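Local coordinates for protein glycoside hydrolase YxiA (Bacillus licheniformis, PDB 3LV4) that probably hydrolyses arabinan-type polysaccharides as a calcium-binding glycoside hydrolase of family 43, contributing to L-arabinan degradation, at residues L326-K329 / P333-A336; V272-N277 / S429-E434; S48-G53 / P58-E63. All blocks are in the same frame, centred on the assembly; numbering follows the deposited sequence.

How the interactions relate
From the N terminus, interaction 3 comes first: residues 48-53 and 58-63 close a short surface loop between edge strand 44-47 and helix 60-63, beside the four-stranded blade of strands 17-21 to 44-47. Interaction 2 opens much later, at 272-277, and closes only at 429-434, so it brackets some 150 residues, including the sheet of strands 285-296 to 333-335 and much of the C-terminal domain, and sets propeller against C-terminal domain. Interaction 1, the hairpin 326-329 with 333-336, is nested inside that span. Interactions 1 and 2 touch: V335 O probably accepts a hydrogen bond from S429 OG, and P333 O packs against L431 and L274. Interaction 3 lies across the chain's centre, about 40 Å away between centres.

Interaction 1. Residues L326-K329 / P333-A336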
ATOM      1  N   LEU A 326      -3.750  -0.020 -12.972  1.00 10.54           N
ATOM      2  CA  LEU A 326      -4.513  -0.475 -14.126  1.00 11.07           C
ATOM      3  C   LEU A 326      -5.146  -1.807 -13.750  1.00 13.56           C
ATOM      4  O   LEU A 326      -4.780  -2.401 -12.739  1.00 20.00           O
ATOM      5  CB  LEU A 326      -3.592  -0.625 -15.342  1.00  9.95           C
ATOM      6  CG  LEU A 326      -2.668   0.582 -15.566  1.00 13.23           C
ATOM      7  CD1 LEU A 326      -1.642   0.327 -16.663  1.00 12.76           C
ATOM      8  CD2 LEU A 326      -3.481   1.844 -15.867  1.00 17.01           C
HETATM    9  N   MSE A 327      -6.113  -2.265 -14.528  1.00 12.58           N
HETATM   10  CA  MSE A 327      -6.811  -3.510 -14.197  1.00  9.30           C
HETATM   11  C   MSE A 327      -6.657  -4.523 -15.326  1.00 11.34           C
HETATM   12  O   MSE A 327      -7.059  -4.260 -16.466  1.00 13.43           O
HETATM   13  CB  MSE A 327      -8.291  -3.241 -13.935  1.00 12.61           C
HETATM   14  CG  MSE A 327      -9.036  -4.408 -13.325  1.00 14.94           C
HETATM   15 SE   MSE A 327      -8.460  -4.819 -11.487  1.00 23.32          SE
HETATM   16  CE  MSE A 327      -9.436  -3.426 -10.494  1.00 17.22           C
ATOM     17  N   ASN A 328      -6.079  -5.680 -15.017  1.00 11.21           N
ATOM     18  CA  ASN A 328      -5.854  -6.680 -16.056  1.00 10.25           C
ATOM     19  C   ASN A 328      -7.120  -7.479 -16.328  1.00 11.92           C
ATOM     20  O   ASN A 328      -8.122  -7.317 -15.623  1.00 12.92           O
ATOM     21  CB  ASN A 328      -4.626  -7.561 -15.767  1.00  9.99           C
ATOM     22  CG  ASN A 328      -4.885  -8.670 -14.753  1.00  9.82           C
ATOM     23  OD1 ASN A 328      -6.012  -8.888 -14.290  1.00 10.35           O
ATOM     24  ND2 ASN A 328      -3.815  -9.399 -14.414  1.00 10.21           N
ATOM     25  N   LYS A 329      -7.078  -8.326 -17.351  1.00 11.95           N
ATOM     26  CA  LYS A 329      -8.274  -9.016 -17.821  1.00 14.95           C
ATOM     27  C   LYS A 329      -8.891  -9.935 -16.768  1.00 13.10           C
ATOM     28  O   LYS A 329     -10.079 -10.220 -16.823  1.00 16.63           O
ATOM     29  CB  LYS A 329      -7.996  -9.784 -19.121  1.00 18.01           C
ATOM     30  CG  LYS A 329      -7.061 -10.960 -18.967  1.00 26.05           C
ATOM     31  CD  LYS A 329      -6.967 -11.765 -20.267  1.00 32.59           C
ATOM     32  CE  LYS A 329      -8.298 -12.392 -20.625  1.00 36.82           C
ATOM     33  NZ  LYS A 329      -8.207 -13.192 -21.885  1.00 41.07           N
ATOM     34  N   PRO A 333      -5.213  -5.858 -10.102  1.00  8.43           N
ATOM     35  CA  PRO A 333      -4.641  -4.550 -10.436  1.00  8.43           C
ATOM     36  C   PRO A 333      -3.149  -4.663 -10.712  1.00  8.67           C
ATOM     37  O   PRO A 333      -2.462  -5.427 -10.035  1.00 10.02           O
ATOM     38  CB  PRO A 333      -4.887  -3.724  -9.164  1.00 10.58           C
ATOM     39  CG  PRO A 333      -4.913  -4.742  -8.054  1.00  8.87           C
ATOM     40  CD  PRO A 333      -5.451  -6.023  -8.657  1.00  7.75           C
ATOM     41  N   VAL A 334      -2.664  -3.927 -11.708  1.00  8.07           N
ATOM     42  CA  VAL A 334      -1.237  -3.886 -12.013  1.00  8.13           C
ATOM     43  C   VAL A 334      -0.748  -2.445 -11.853  1.00 10.04           C
ATOM     44  O   VAL A 334      -1.481  -1.496 -12.148  1.00 11.13           O
ATOM     45  CB  VAL A 334      -0.918  -4.430 -13.432  1.00  8.00           C
ATOM     46  CG1 VAL A 334      -1.436  -5.866 -13.588  1.00  7.90           C
ATOM     47  CG2 VAL A 334      -1.511  -3.526 -14.513  1.00 11.31           C
ATOM     48  N   VAL A 335       0.471  -2.284 -11.350  1.00  7.45           N
ATOM     49  CA  VAL A 335       1.026  -0.951 -11.130  1.00  7.69           C
ATOM     50  C   VAL A 335       1.747  -0.461 -12.390  1.00  7.61           C
ATOM     51  O   VAL A 335       2.619  -1.152 -12.922  1.00  9.24           O
ATOM     52  CB  VAL A 335       2.009  -0.961  -9.933  1.00  8.80           C
ATOM     53  CG1 VAL A 335       2.480   0.457  -9.586  1.00  9.98           C
ATOM     54  CG2 VAL A 335       1.352  -1.615  -8.730  1.00  9.47           C
ATOM     55  N   ALA A 336       1.384   0.726 -12.870  1.00  9.53           N
ATOM     56  CA  ALA A 336       2.125   1.350 -13.965  1.00  9.71           C
ATOM     57  C   ALA A 336       3.576   1.524 -13.518  1.00  9.44           C
ATOM     58  O   ALA A 336       3.826   1.887 -12.376  1.00 10.33           O
ATOM     59  CB  ALA A 336       1.511   2.697 -14.316  1.00  9.60           C
TER
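M327 folds back toward P333 by its torsions: CG stands anti to the backbone N (chi1 -169°), and bends at chi2 and chi3 bring the selenium of this selenomethionine round to 3.7 Å from P333 N. The two residues form the non-hydrogen-bonded antiparallel pair at the turn end of a beta hairpin, which makes up the last two strands, 319-327 and 333-335, of a four-stranded blade in the five-bladed beta-propeller of family 43 enzymes. M327 SE lies 4.3 Å from P333 CD, so the selenium sits by the nitrogen end of the proline ring.

One pair further from the turn, L326 and V334 are hydrogen-bonded to each other twice. L326 N gives its hydrogen to V334 O at 2.8 Å, almost in line with the carbonyl, whereas V334 N reaches L326 O from 36° above the carbonyl plane. L326 O also receives a CH contact from P333 CA, 3.2 Å away. On the face carrying L326 and V334 the valine holds CG2 in the crowded position between its own N and carbonyl carbon, and that methyl packs on L326 CB at 3.7 Å.

The two faces have different neighbours. M327 and P333 lean on Y215 of strand 213-220, with Y217 also against the proline; L326 and V334 look toward strands 407-418 and 423-432 of the C-terminal domain, where V412, S429 and L431 lie against them. N328 holds the turn together: OD1 accepts from W332 N, and ND2 donates to D410 O of the C-terminal domain. N328 CB lies alongside the valine's other branch, 4.2 Å from V334 CG1.

Interaction 2. Residues V272-N277 / S429-E434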
ATOM      1  N   VAL A 272      -0.326 -11.590  -4.064  1.00  6.89           N
ATOM      2  CA  VAL A 272       0.153 -11.124  -5.363  1.00  7.79           C
ATOM      3  C   VAL A 272       1.113  -9.963  -5.124  1.00  9.21           C
ATOM      4  O   VAL A 272       0.695  -8.898  -4.673  1.00 10.87           O
ATOM      5  CB  VAL A 272      -1.017 -10.651  -6.244  1.00  9.23           C
ATOM      6  CG1 VAL A 272      -0.514 -10.161  -7.607  1.00 11.39           C
ATOM      7  CG2 VAL A 272      -2.051 -11.782  -6.417  1.00  8.76           C
ATOM      8  N   LYS A 273       2.396 -10.168  -5.411  1.00  8.75           N
ATOM      9  CA  LYS A 273       3.411  -9.136  -5.174  1.00  8.75           C
ATOM     10  C   LYS A 273       3.430  -8.156  -6.336  1.00  7.59           C
ATOM     11  O   LYS A 273       3.683  -8.543  -7.477  1.00  9.20           O
ATOM     12  CB  LYS A 273       4.792  -9.766  -4.979  1.00  7.63           C
ATOM     13  CG  LYS A 273       5.934  -8.770  -4.895  1.00  6.62           C
ATOM     14  CD  LYS A 273       7.275  -9.493  -4.716  1.00  6.96           C
ATOM     15  CE  LYS A 273       8.461  -8.530  -4.659  1.00  9.52           C
ATOM     16  NZ  LYS A 273       9.765  -9.271  -4.684  1.00  9.70           N
ATOM     17  N   LEU A 274       3.176  -6.884  -6.045  1.00  7.50           N
ATOM     18  CA  LEU A 274       3.000  -5.889  -7.108  1.00  7.01           C
ATOM     19  C   LEU A 274       4.277  -5.161  -7.482  1.00  8.27           C
ATOM     20  O   LEU A 274       4.409  -4.671  -8.605  1.00  9.77           O
ATOM     21  CB  LEU A 274       1.955  -4.853  -6.702  1.00  7.63           C
ATOM     22  CG  LEU A 274       0.552  -5.425  -6.517  1.00  7.66           C
ATOM     23  CD1 LEU A 274      -0.415  -4.319  -6.084  1.00  9.12           C
ATOM     24  CD2 LEU A 274       0.098  -6.094  -7.819  1.00  9.39           C
HETATM   25  N   MSE A 275       5.210  -5.076  -6.540  1.00  7.69           N
HETATM   26  CA  MSE A 275       6.391  -4.232  -6.730  1.00  7.72           C
HETATM   27  C   MSE A 275       7.420  -4.486  -5.634  1.00  9.33           C
HETATM   28  O   MSE A 275       7.074  -4.501  -4.447  1.00 10.83           O
HETATM   29  CB  MSE A 275       5.974  -2.754  -6.726  1.00 10.29           C
HETATM   30  CG  MSE A 275       7.121  -1.758  -6.828  1.00 10.72           C
HETATM   31 SE   MSE A 275       6.466   0.115  -6.774  1.00 21.34          SE
HETATM   32  CE  MSE A 275       5.133  -0.055  -5.360  1.00 17.78           C
ATOM     33  N   GLY A 276       8.674  -4.703  -6.039  1.00  8.41           N
ATOM     34  CA  GLY A 276       9.799  -4.745  -5.118  1.00  8.27           C
ATOM     35  C   GLY A 276      10.858  -3.714  -5.492  1.00  7.39           C
ATOM     36  O   GLY A 276      10.561  -2.743  -6.195  1.00 11.38           O
ATOM     37  N   ASN A 277      12.090  -3.921  -5.038  1.00  8.03           N
ATOM     38  CA  ASN A 277      13.191  -2.997  -5.314  1.00  8.73           C
ATOM     39  C   ASN A 277      13.647  -3.152  -6.762  1.00  9.31           C
ATOM     40  O   ASN A 277      13.808  -4.276  -7.245  1.00 10.46           O
ATOM     41  CB  ASN A 277      14.394  -3.298  -4.423  1.00  9.44           C
ATOM     42  CG  ASN A 277      14.096  -3.195  -2.932  1.00  8.05           C
ATOM     43  OD1 ASN A 277      12.995  -2.836  -2.515  1.00  8.79           O
ATOM     44  ND2 ASN A 277      15.102  -3.513  -2.119  1.00  9.50           N
ATOM     45  N   SER A 429       2.650  -3.613 -17.837  1.00  9.17           N
ATOM     46  CA  SER A 429       2.744  -4.109 -16.473  1.00  8.50           C
ATOM     47  C   SER A 429       1.807  -5.290 -16.390  1.00  7.60           C
ATOM     48  O   SER A 429       0.640  -5.173 -16.757  1.00  8.99           O
ATOM     49  CB  SER A 429       2.326  -3.030 -15.473  1.00  7.00           C
ATOM     50  OG  SER A 429       2.416  -3.511 -14.137  1.00  8.80           O
ATOM     51  N   ALA A 430       2.309  -6.434 -15.946  1.00  8.27           N
ATOM     52  CA  ALA A 430       1.503  -7.649 -15.995  1.00  8.23           C
ATOM     53  C   ALA A 430       1.751  -8.568 -14.799  1.00  9.22           C
ATOM     54  O   ALA A 430       2.747  -8.419 -14.086  1.00  8.61           O
ATOM     55  CB  ALA A 430       1.750  -8.397 -17.312  1.00  9.72           C
ATOM     56  N   LEU A 431       0.840  -9.521 -14.599  1.00  8.55           N
ATOM     57  CA  LEU A 431       0.888 -10.421 -13.453  1.00  7.09           C
ATOM     58  C   LEU A 431       0.593 -11.844 -13.883  1.00  9.29           C
ATOM     59  O   LEU A 431      -0.225 -12.068 -14.772  1.00  9.39           O
ATOM     60  CB  LEU A 431      -0.170 -10.020 -12.416  1.00  7.80           C
ATOM     61  CG  LEU A 431       0.023  -8.740 -11.589  1.00  8.18           C
ATOM     62  CD1 LEU A 431      -1.269  -8.368 -10.861  1.00 11.60           C
ATOM     63  CD2 LEU A 431       1.165  -8.906 -10.589  1.00 10.90           C
ATOM     64  N   SER A 432       1.250 -12.800 -13.233  1.00  9.03           N
ATOM     65  CA  SER A 432       0.949 -14.217 -13.408  1.00  8.24           C
ATOM     66  C   SER A 432       0.039 -14.714 -12.289  1.00 10.24           C
ATOM     67  O   SER A 432      -0.065 -14.086 -11.228  1.00 10.12           O
ATOM     68  CB  SER A 432       2.237 -15.029 -13.344  1.00  9.98           C
ATOM     69  OG  SER A 432       2.790 -14.933 -12.039  1.00  8.04           O
ATOM     70  N   ARG A 433      -0.597 -15.862 -12.517  1.00 10.93           N
ATOM     71  CA  ARG A 433      -1.400 -16.494 -11.475  1.00 12.64           C
ATOM     72  C   ARG A 433      -0.545 -16.719 -10.228  1.00 10.41           C
ATOM     73  O   ARG A 433      -1.030 -16.629  -9.089  1.00 10.45           O
ATOM     74  CB  ARG A 433      -1.960 -17.831 -11.977  1.00 15.36           C
ATOM     75  CG  ARG A 433      -2.918 -18.498 -11.014  1.00 22.21           C
ATOM     76  CD  ARG A 433      -3.623 -19.677 -11.675  1.00 26.64           C
ATOM     77  NE  ARG A 433      -2.980 -20.951 -11.389  1.00 35.13           N
ATOM     78  CZ  ARG A 433      -3.261 -22.078 -12.038  1.00 45.16           C
ATOM     79  NH1 ARG A 433      -4.165 -22.073 -13.013  1.00 48.91           N
ATOM     80  NH2 ARG A 433      -2.636 -23.208 -11.722  1.00 47.61           N
ATOM     81  N   GLU A 434       0.727 -17.021 -10.457  1.00  8.77           N
ATOM     82  CA  GLU A 434       1.674 -17.303  -9.380  1.00  8.66           C
ATOM     83  C   GLU A 434       1.917 -16.100  -8.468  1.00  8.87           C
ATOM     84  O   GLU A 434       2.409 -16.243  -7.346  1.00 10.06           O
ATOM     85  CB  GLU A 434       2.995 -17.806  -9.961  1.00 10.58           C
ATOM     86  CG  GLU A 434       2.946 -19.272 -10.423  1.00 12.81           C
ATOM     87  CD  GLU A 434       2.320 -19.459 -11.797  1.00 13.02           C
ATOM     88  OE1 GLU A 434       2.025 -18.460 -12.486  1.00 11.56           O
ATOM     89  OE2 GLU A 434       2.138 -20.626 -12.200  1.00 16.26           O
TER
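The flat group that L431 meets is the peptide carbonyl of K273, whose oxygen lies 4.0 Å from L431 CD2; the methyl comes obliquely from one side of the peptide plane, not in it, and no aromatic ring or side-chain amide stacks between the two segments. Everything else across this contact is aliphatic. L431 points its side chain at strand 272-275 and sets its two methyls against V272 and L274, which stand on either side of K273 in the sequence. V272 holds CG1 anti to its backbone N (chi1 180°), and this branch meets both methyls of the leucine, at 3.6 Å to L431 CD2 and 3.8 Å to CD1. L274 adds its CD2, 4.0 Å from L431 CD1, the two leucines crossing at a slant.

The short strand segments run nearly antiparallel, 160° between their directions, with axes 8.5 Å apart at closest. No hydrogen bond links the two segments themselves, though the K273 backbone is bonded to G435 just beyond; V272 and L274 are bonded to strand 230-236 and S429 to V412 of strand 407-418. The long chain of K273 leads away, NZ pairing with D365 and donating to H362 O.

L431 thus packs at the apolar junction between the family 43 beta-propeller and the C-terminal lipocalin-like domain, strand 272-280 against strand 423-432.

Interaction 3. Residues S48-G53 / P58-E63; sequences SSVHDG and PNVYEE
V50 meets Y61 obliquely, the methyl CG1 of the valine lying 3.5 Å from Y61 CZ and equally near the phenol oxygen. This branch is anti to the backbone N (chi1 177°), which sends it toward the helix at 60-63. There V60 takes it from another direction, CG1 to CG1 at 3.7 Å. The same V60 methyl sits over one face of the Y61 ring, offset toward the rim, so the three side chains make a small apolar cluster, to which F68 of helix 65-71 adds its ring. At the tyrosine's edge, in its plane, comes D52: OD1 is 3.9 Å from Y61 CD2, with carboxylate and ring planes 68° apart. A water accepts from Y61 N at 2.9 Å and makes a very short contact with D52 OD1.

The cluster belongs to the loop that leaves strand 44-47, at the edge of one blade of the family 43 propeller; the V50 side chain lies about 11 Å from that of D15, the predicted proton acceptor. The loop is closed by its backbone, G53 N donating to P58 O at 2.9 Å, on a lone pair in the carbonyl plane. Within 48-53, H51 ND1 donates to D52 O, which lies 24° out of the imidazole plane.

N59, at the N-cap position, makes no capping bond with its side chain; ND2 grips E62 OE1 and E63 OE1 instead, and K118 forms a salt bridge with that same E63 oxygen. The backbone O of N59 accepts from E62 N and E63 N, which reach it from opposite faces of its plane. The hydroxyl of Y61 is hydrogen-bonded to D74 O.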
ATOM      1  N   SER A  48       5.496  17.526   9.569  1.00 12.95           N
ATOM      2  CA  SER A  48       6.576  16.550   9.384  1.00 13.27           C
ATOM      3  C   SER A  48       6.906  15.690  10.600  1.00 14.61           C
ATOM      4  O   SER A  48       7.439  14.585  10.455  1.00 13.95           O
ATOM      5  CB  SER A  48       7.850  17.258   8.930  1.00 15.92           C
ATOM      6  OG  SER A  48       7.632  17.890   7.689  1.00 20.44           O
ATOM      7  N   SER A  49       6.619  16.194  11.795  1.00 11.92           N
ATOM      8  CA  SER A  49       6.966  15.453  13.003  1.00 13.73           C
ATOM      9  C   SER A  49       6.071  15.808  14.178  1.00 11.81           C
ATOM     10  O   SER A  49       5.315  16.781  14.136  1.00 13.51           O
ATOM     11  CB  SER A  49       8.439  15.670  13.382  1.00 16.83           C
ATOM     12  OG  SER A  49       8.661  16.986  13.870  1.00 18.58           O
ATOM     13  N   VAL A  50       6.172  15.006  15.236  1.00  9.50           N
ATOM     14  CA  VAL A  50       5.432  15.259  16.463  1.00 10.04           C
ATOM     15  C   VAL A  50       6.179  16.290  17.309  1.00 12.06           C
ATOM     16  O   VAL A  50       7.293  16.037  17.781  1.00 12.58           O
ATOM     17  CB  VAL A  50       5.238  13.956  17.255  1.00  9.25           C
ATOM     18  CG1 VAL A  50       4.526  14.223  18.588  1.00 10.24           C
ATOM     19  CG2 VAL A  50       4.458  12.951  16.406  1.00 10.39           C
ATOM     20  N   HIS A  51       5.568  17.457  17.488  1.00 12.17           N
ATOM     21  CA  HIS A  51       6.165  18.525  18.290  1.00 14.83           C
ATOM     22  C   HIS A  51       5.094  19.557  18.584  1.00 14.70           C
ATOM     23  O   HIS A  51       4.083  19.618  17.876  1.00 13.30           O
ATOM     24  CB  HIS A  51       7.334  19.184  17.540  1.00 17.73           C
ATOM     25  CG  HIS A  51       6.927  19.857  16.264  1.00 22.81           C
ATOM     26  ND1 HIS A  51       6.548  21.182  16.208  1.00 25.91           N
ATOM     27  CD2 HIS A  51       6.835  19.387  14.997  1.00 25.13           C
ATOM     28  CE1 HIS A  51       6.237  21.498  14.963  1.00 26.05           C
ATOM     29  NE2 HIS A  51       6.399  20.426  14.208  1.00 25.21           N
ATOM     30  N   ASP A  52       5.312  20.361  19.624  1.00 14.90           N
ATOM     31  CA  ASP A  52       4.439  21.488  19.921  1.00 14.93           C
ATOM     32  C   ASP A  52       4.329  22.334  18.672  1.00 14.76           C
ATOM     33  O   ASP A  52       5.348  22.663  18.064  1.00 16.70           O
ATOM     34  CB  ASP A  52       5.053  22.371  21.015  1.00 17.90           C
ATOM     35  CG  ASP A  52       5.170  21.673  22.355  1.00 20.96           C
ATOM     36  OD1 ASP A  52       4.713  20.519  22.491  1.00 22.43           O
ATOM     37  OD2 ASP A  52       5.720  22.300  23.285  1.00 26.18           O
ATOM     38  N   GLY A  53       3.112  22.696  18.284  1.00 13.71           N
ATOM     39  CA  GLY A  53       2.939  23.584  17.145  1.00 12.37           C
ATOM     40  C   GLY A  53       2.614  22.878  15.840  1.00 11.69           C
ATOM     41  O   GLY A  53       2.329  23.530  14.834  1.00 12.22           O
ATOM     42  N   PRO A  58      -1.666  20.895  17.592  1.00 10.96           N
ATOM     43  CA  PRO A  58      -0.618  21.790  18.107  1.00 12.35           C
ATOM     44  C   PRO A  58      -0.199  21.499  19.550  1.00 12.01           C
ATOM     45  O   PRO A  58       0.926  21.824  19.929  1.00 13.47           O
ATOM     46  CB  PRO A  58      -1.260  23.180  18.007  1.00 16.50           C
ATOM     47  CG  PRO A  58      -2.360  23.039  17.013  1.00 17.55           C
ATOM     48  CD  PRO A  58      -2.843  21.625  17.092  1.00 12.91           C
ATOM     49  N   ASN A  59      -1.096  20.913  20.339  1.00 11.37           N
ATOM     50  CA  ASN A  59      -0.791  20.528  21.717  1.00 11.55           C
ATOM     51  C   ASN A  59      -0.637  19.016  21.842  1.00 12.18           C
ATOM     52  O   ASN A  59      -0.971  18.428  22.880  1.00 13.66           O
ATOM     53  CB  ASN A  59      -1.910  20.986  22.648  1.00 11.62           C
ATOM     54  CG  ASN A  59      -3.214  20.255  22.386  1.00 11.90           C
ATOM     55  OD1 ASN A  59      -3.548  19.939  21.240  1.00 12.77           O
ATOM     56  ND2 ASN A  59      -3.961  19.986  23.446  1.00 12.35           N
ATOM     57  N   VAL A  60      -0.131  18.394  20.780  1.00 10.12           N
ATOM     58  CA  VAL A  60      -0.110  16.935  20.666  1.00 10.02           C
ATOM     59  C   VAL A  60       0.354  16.191  21.922  1.00 12.28           C
ATOM     60  O   VAL A  60      -0.238  15.174  22.281  1.00 12.64           O
ATOM     61  CB  VAL A  60       0.714  16.470  19.425  1.00  9.13           C
ATOM     62  CG1 VAL A  60       2.162  16.933  19.532  1.00  9.46           C
ATOM     63  CG2 VAL A  60       0.625  14.947  19.234  1.00  9.50           C
ATOM     64  N   TYR A  61       1.396  16.677  22.595  1.00 13.50           N
ATOM     65  CA  TYR A  61       1.918  15.924  23.744  1.00 12.45           C
ATOM     66  C   TYR A  61       0.963  15.917  24.936  1.00 13.74           C
ATOM     67  O   TYR A  61       0.963  14.973  25.731  1.00 14.92           O
ATOM     68  CB  TYR A  61       3.332  16.376  24.145  1.00 13.29           C
ATOM     69  CG  TYR A  61       4.395  15.838  23.216  1.00 13.35           C
ATOM     70  CD1 TYR A  61       4.542  14.468  23.023  1.00 13.00           C
ATOM     71  CD2 TYR A  61       5.249  16.694  22.528  1.00 16.16           C
ATOM     72  CE1 TYR A  61       5.514  13.960  22.174  1.00 15.10           C
ATOM     73  CE2 TYR A  61       6.231  16.195  21.677  1.00 15.47           C
ATOM     74  CZ  TYR A  61       6.348  14.828  21.501  1.00 14.98           C
ATOM     75  OH  TYR A  61       7.310  14.326  20.664  1.00 14.39           O
ATOM     76  N   GLU A  62       0.143  16.957  25.041  1.00 11.17           N
ATOM     77  CA  GLU A  62      -0.919  17.003  26.039  1.00 12.99           C
ATOM     78  C   GLU A  62      -2.155  16.260  25.536  1.00 13.09           C
ATOM     79  O   GLU A  62      -2.762  15.477  26.266  1.00 13.38           O
ATOM     80  CB  GLU A  62      -1.294  18.453  26.348  1.00 18.75           C
ATOM     81  CG  GLU A  62      -2.627  18.625  27.085  1.00 23.73           C
ATOM     82  CD  GLU A  62      -3.037  20.095  27.248  1.00 29.72           C
ATOM     83  OE1 GLU A  62      -3.217  20.806  26.223  1.00 24.86           O
ATOM     84  OE2 GLU A  62      -3.190  20.538  28.410  1.00 34.84           O
ATOM     85  N   GLU A  63      -2.516  16.509  24.280  1.00 11.82           N
ATOM     86  CA  GLU A  63      -3.756  15.990  23.722  1.00 11.64           C
ATOM     87  C   GLU A  63      -3.783  14.467  23.753  1.00 11.63           C
ATOM     88  O   GLU A  63      -4.798  13.866  24.096  1.00 11.40           O
ATOM     89  CB  GLU A  63      -3.956  16.487  22.286  1.00 11.89           C
ATOM     90  CG  GLU A  63      -5.350  16.222  21.720  1.00 11.99           C
ATOM     91  CD  GLU A  63      -6.452  17.010  22.441  1.00 15.89           C
ATOM     92  OE1 GLU A  63      -6.141  18.030  23.094  1.00 15.99           O
ATOM     93  OE2 GLU A  63      -7.630  16.608  22.359  1.00 14.41           O
TER
HETATM   94  O   HOH W   1       2.505  19.338  22.496  1.00 17.39           O